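Long-range contact in transcriptional regulator, MarR family (Listeria monocytogenes str. 4b, PDB 2QWW), which probably binds DNA as a dimeric winged-helix repressor of the MarR family and so regulates transcription: residues Q43-Y51 and G107-T115. Residues are numbered along the deposited sequence; the frame is centred on the assembly and turned at random.
Sequences QLAMINVIY and GEDLSKRST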
loop_
_atom_site.group_PDB
_atom_site.type_symbol
_atom_site.label_atom_id
_atom_site.label_comp_id
_atom_site.label_asym_id
_atom_site.label_seq_id
_atom_site.Cartn_x
_atom_site.Cartn_y
_atom_site.Cartn_z
ATOM N N GLN A 43 -12.561 3.585 4.479
ATOM C CA GLN A 43 -13.607 2.926 5.273
ATOM C C GLN A 43 -13.297 1.457 5.525
ATOM O O GLN A 43 -13.528 0.953 6.619
ATOM C CB GLN A 43 -14.973 3.030 4.609
ATOM C CG GLN A 43 -15.695 4.357 4.830
ATOM C CD GLN A 43 -17.045 4.377 4.138
ATOM O OE1 GLN A 43 -17.131 4.092 2.955
ATOM N NE2 GLN A 43 -18.094 4.716 4.867
ATOM N N LEU A 44 -12.811 0.761 4.507
ATOM C CA LEU A 44 -12.397 -0.639 4.653
ATOM C C LEU A 44 -11.144 -0.790 5.486
ATOM O O LEU A 44 -11.041 -1.729 6.241
ATOM C CB LEU A 44 -12.163 -1.283 3.299
ATOM C CG LEU A 44 -13.418 -1.566 2.512
ATOM C CD1 LEU A 44 -13.043 -1.895 1.095
ATOM C CD2 LEU A 44 -14.212 -2.696 3.168
ATOM N N ALA A 45 -10.198 0.131 5.364
ATOM C CA ALA A 45 -9.000 0.071 6.190
ATOM C C ALA A 45 -9.396 0.118 7.668
ATOM O O ALA A 45 -8.887 -0.654 8.488
ATOM C CB ALA A 45 -8.069 1.210 5.853
HETATM N N MSE A 46 -10.325 1.013 7.995
HETATM C CA MSE A 46 -10.854 1.160 9.362
HETATM C C MSE A 46 -11.543 -0.112 9.819
HETATM O O MSE A 46 -11.291 -0.601 10.920
HETATM C CB MSE A 46 -11.826 2.338 9.403
HETATM C CG MSE A 46 -12.517 2.619 10.757
HETATM SE SE MSE A 46 -13.405 4.411 10.890
HETATM C CE MSE A 46 -11.896 5.493 10.664
ATOM N N ILE A 47 -12.415 -0.640 8.962
ATOM C CA ILE A 47 -13.161 -1.866 9.245
ATOM C C ILE A 47 -12.203 -2.992 9.580
ATOM O O ILE A 47 -12.415 -3.717 10.537
ATOM C CB ILE A 47 -14.021 -2.311 8.041
ATOM C CG1 ILE A 47 -15.156 -1.324 7.776
ATOM C CG2 ILE A 47 -14.624 -3.697 8.276
ATOM C CD1 ILE A 47 -16.327 -1.425 8.707
ATOM N N ASN A 48 -11.135 -3.099 8.797
ATOM C CA ASN A 48 -10.132 -4.139 8.964
ATOM C C ASN A 48 -9.311 -4.017 10.256
ATOM O O ASN A 48 -9.021 -5.029 10.898
ATOM C CB ASN A 48 -9.250 -4.204 7.714
ATOM C CG ASN A 48 -10.027 -4.698 6.475
ATOM O OD1 ASN A 48 -10.923 -5.541 6.588
ATOM N ND2 ASN A 48 -9.674 -4.176 5.291
ATOM N N VAL A 49 -8.970 -2.795 10.638
ATOM C CA VAL A 49 -8.299 -2.548 11.904
ATOM C C VAL A 49 -9.224 -2.952 13.045
ATOM O O VAL A 49 -8.812 -3.637 13.965
ATOM C CB VAL A 49 -7.940 -1.075 12.083
ATOM C CG1 VAL A 49 -7.503 -0.785 13.510
ATOM C CG2 VAL A 49 -6.843 -0.638 11.078
ATOM N N ILE A 50 -10.487 -2.552 12.970
ATOM C CA ILE A 50 -11.445 -2.857 14.043
ATOM C C ILE A 50 -11.696 -4.364 14.162
ATOM O O ILE A 50 -11.995 -4.885 15.251
ATOM C CB ILE A 50 -12.780 -2.070 13.857
ATOM C CG1 ILE A 50 -12.536 -0.565 13.925
ATOM C CG2 ILE A 50 -13.778 -2.421 14.928
ATOM C CD1 ILE A 50 -13.765 0.284 13.586
ATOM N N TYR A 51 -11.594 -5.069 13.045
ATOM C CA TYR A 51 -11.806 -6.505 13.035
ATOM C C TYR A 51 -10.708 -7.228 13.816
ATOM O O TYR A 51 -10.990 -8.150 14.572
ATOM C CB TYR A 51 -11.834 -7.026 11.595
ATOM C CG TYR A 51 -12.189 -8.496 11.465
ATOM C CD1 TYR A 51 -13.367 -9.001 12.010
ATOM C CD2 TYR A 51 -11.369 -9.369 10.762
ATOM C CE1 TYR A 51 -13.705 -10.339 11.881
ATOM C CE2 TYR A 51 -11.694 -10.708 10.627
ATOM C CZ TYR A 51 -12.871 -11.188 11.188
ATOM O OH TYR A 51 -13.204 -12.516 11.048
ATOM N N GLY A 107 -20.495 -5.875 9.550
ATOM C CA GLY A 107 -19.128 -5.353 9.452
ATOM C C GLY A 107 -18.140 -6.490 9.206
ATOM O O GLY A 107 -17.233 -6.364 8.382
ATOM N N GLU A 108 -18.310 -7.602 9.927
ATOM C CA GLU A 108 -17.408 -8.761 9.789
ATOM C C GLU A 108 -17.499 -9.330 8.364
ATOM O O GLU A 108 -16.480 -9.569 7.709
ATOM C CB GLU A 108 -17.732 -9.845 10.854
ATOM C CG GLU A 108 -17.408 -9.435 12.309
ATOM C CD GLU A 108 -17.905 -10.425 13.381
ATOM O OE1 GLU A 108 -18.470 -11.485 13.022
ATOM O OE2 GLU A 108 -17.732 -10.134 14.594
ATOM N N ASP A 109 -18.732 -9.478 7.879
ATOM C CA ASP A 109 -19.020 -10.005 6.542
ATOM C C ASP A 109 -18.317 -9.233 5.431
ATOM O O ASP A 109 -17.697 -9.853 4.567
ATOM C CB ASP A 109 -20.523 -10.004 6.281
ATOM C CG ASP A 109 -21.292 -10.918 7.234
ATOM O OD1 ASP A 109 -20.644 -11.724 7.940
ATOM O OD2 ASP A 109 -22.546 -10.825 7.282
ATOM N N LEU A 110 -18.411 -7.898 5.455
ATOM C CA LEU A 110 -17.749 -7.051 4.448
ATOM C C LEU A 110 -16.237 -7.004 4.616
ATOM O O LEU A 110 -15.510 -6.861 3.621
ATOM C CB LEU A 110 -18.293 -5.617 4.467
ATOM C CG LEU A 110 -19.799 -5.454 4.273
ATOM C CD1 LEU A 110 -20.183 -3.997 4.404
ATOM C CD2 LEU A 110 -20.227 -6.006 2.935
ATOM N N SER A 111 -15.758 -7.055 5.861
ATOM C CA SER A 111 -14.318 -7.123 6.106
ATOM C C SER A 111 -13.791 -8.353 5.357
ATOM O O SER A 111 -12.872 -8.255 4.552
ATOM C CB SER A 111 -14.018 -7.271 7.594
ATOM O OG SER A 111 -12.620 -7.213 7.816
ATOM N N LYS A 112 -14.442 -9.487 5.583
ATOM C CA LYS A 112 -14.101 -10.750 4.927
ATOM C C LYS A 112 -14.104 -10.657 3.388
ATOM O O LYS A 112 -13.184 -11.142 2.722
ATOM C CB LYS A 112 -15.049 -11.859 5.405
ATOM C CG LYS A 112 -14.805 -12.277 6.861
ATOM C CD LYS A 112 -15.956 -13.068 7.434
ATOM C CE LYS A 112 -15.699 -13.436 8.889
ATOM N NZ LYS A 112 -16.882 -14.118 9.503
ATOM N N ARG A 113 -15.123 -10.015 2.829
ATOM C CA ARG A 113 -15.191 -9.841 1.383
ATOM C C ARG A 113 -14.110 -8.871 0.887
ATOM O O ARG A 113 -13.698 -8.926 -0.281
ATOM C CB ARG A 113 -16.593 -9.391 0.962
ATOM C CG ARG A 113 -17.679 -10.450 1.200
ATOM C CD ARG A 113 -19.055 -9.944 0.794
ATOM N NE ARG A 113 -19.026 -9.470 -0.587
ATOM C CZ ARG A 113 -19.978 -8.747 -1.177
ATOM N NH1 ARG A 113 -21.077 -8.383 -0.522
ATOM N NH2 ARG A 113 -19.812 -8.372 -2.445
ATOM N N SER A 114 -13.633 -7.992 1.765
ATOM C CA SER A 114 -12.557 -7.066 1.400
ATOM C C SER A 114 -11.195 -7.767 1.330
ATOM O O SER A 114 -10.347 -7.422 0.499
ATOM C CB SER A 114 -12.463 -5.926 2.413
ATOM O OG SER A 114 -11.484 -4.985 2.003
ATOM N N THR A 115 -10.974 -8.743 2.206
ATOM C CA THR A 115 -9.691 -9.471 2.242
ATOM C C THR A 115 -9.626 -10.534 1.145
ATOM O O THR A 115 -8.570 -10.723 0.542
ATOM C CB THR A 115 -9.454 -10.098 3.622
ATOM O OG1 THR A 115 -10.543 -10.979 3.949
ATOM C CG2 THR A 115 -9.366 -9.007 4.669
#
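Ser111 OG donates a hydrogen bond of 2.7 Å to Asn48 OD1, the one hydrogen bond between 43-51 and 107-115. The hydroxyl lies in the carbonyl plane of the amide and meets the oxygen at a C=O...OG angle of 158°, close to end-on. Ser111 CB meanwhile rests 3.7 Å from Ile47 CG2. Ile47 CG2 also lies 3.7 Å from Gly107 O, one turn before Ser111. One turn before Asn48, both methyls of Leu44 close on Ser114, with Leu44 CD1 3.6 Å from Ser114 OG and Leu44 CD2 against Ser114 CB. At the more open end, Tyr51 reaches across to helix 105-115, its CG anti to the backbone N (chi1 -174°). The ring crosses the Glu108 side chain at about a right angle, Tyr51 CE1 lying 3.8 Å from Glu108 CG, and has Ser111 OG near CD2, while Tyr51 OH is 3.4 Å from Lys112 CE.

The axes of 43-51 and 107-115 come within 9.5 Å and cross at -111°. In the MarR fold this crossing joins the first helix of the winged-helix domain to helix 105-115, which follows the wing strands 85-87 and 100-103. Around the aliphatic side, Leu84 touches both Ile47 and Leu110, and Leu79 of helix 69-81 also packs on Ile47. Helix 8-37 closes the other end, with Ala34 against Leu44 and Leu37 against Ser114, while Asn33 ND2 bonds to the carbonyl oxygen of Arg113.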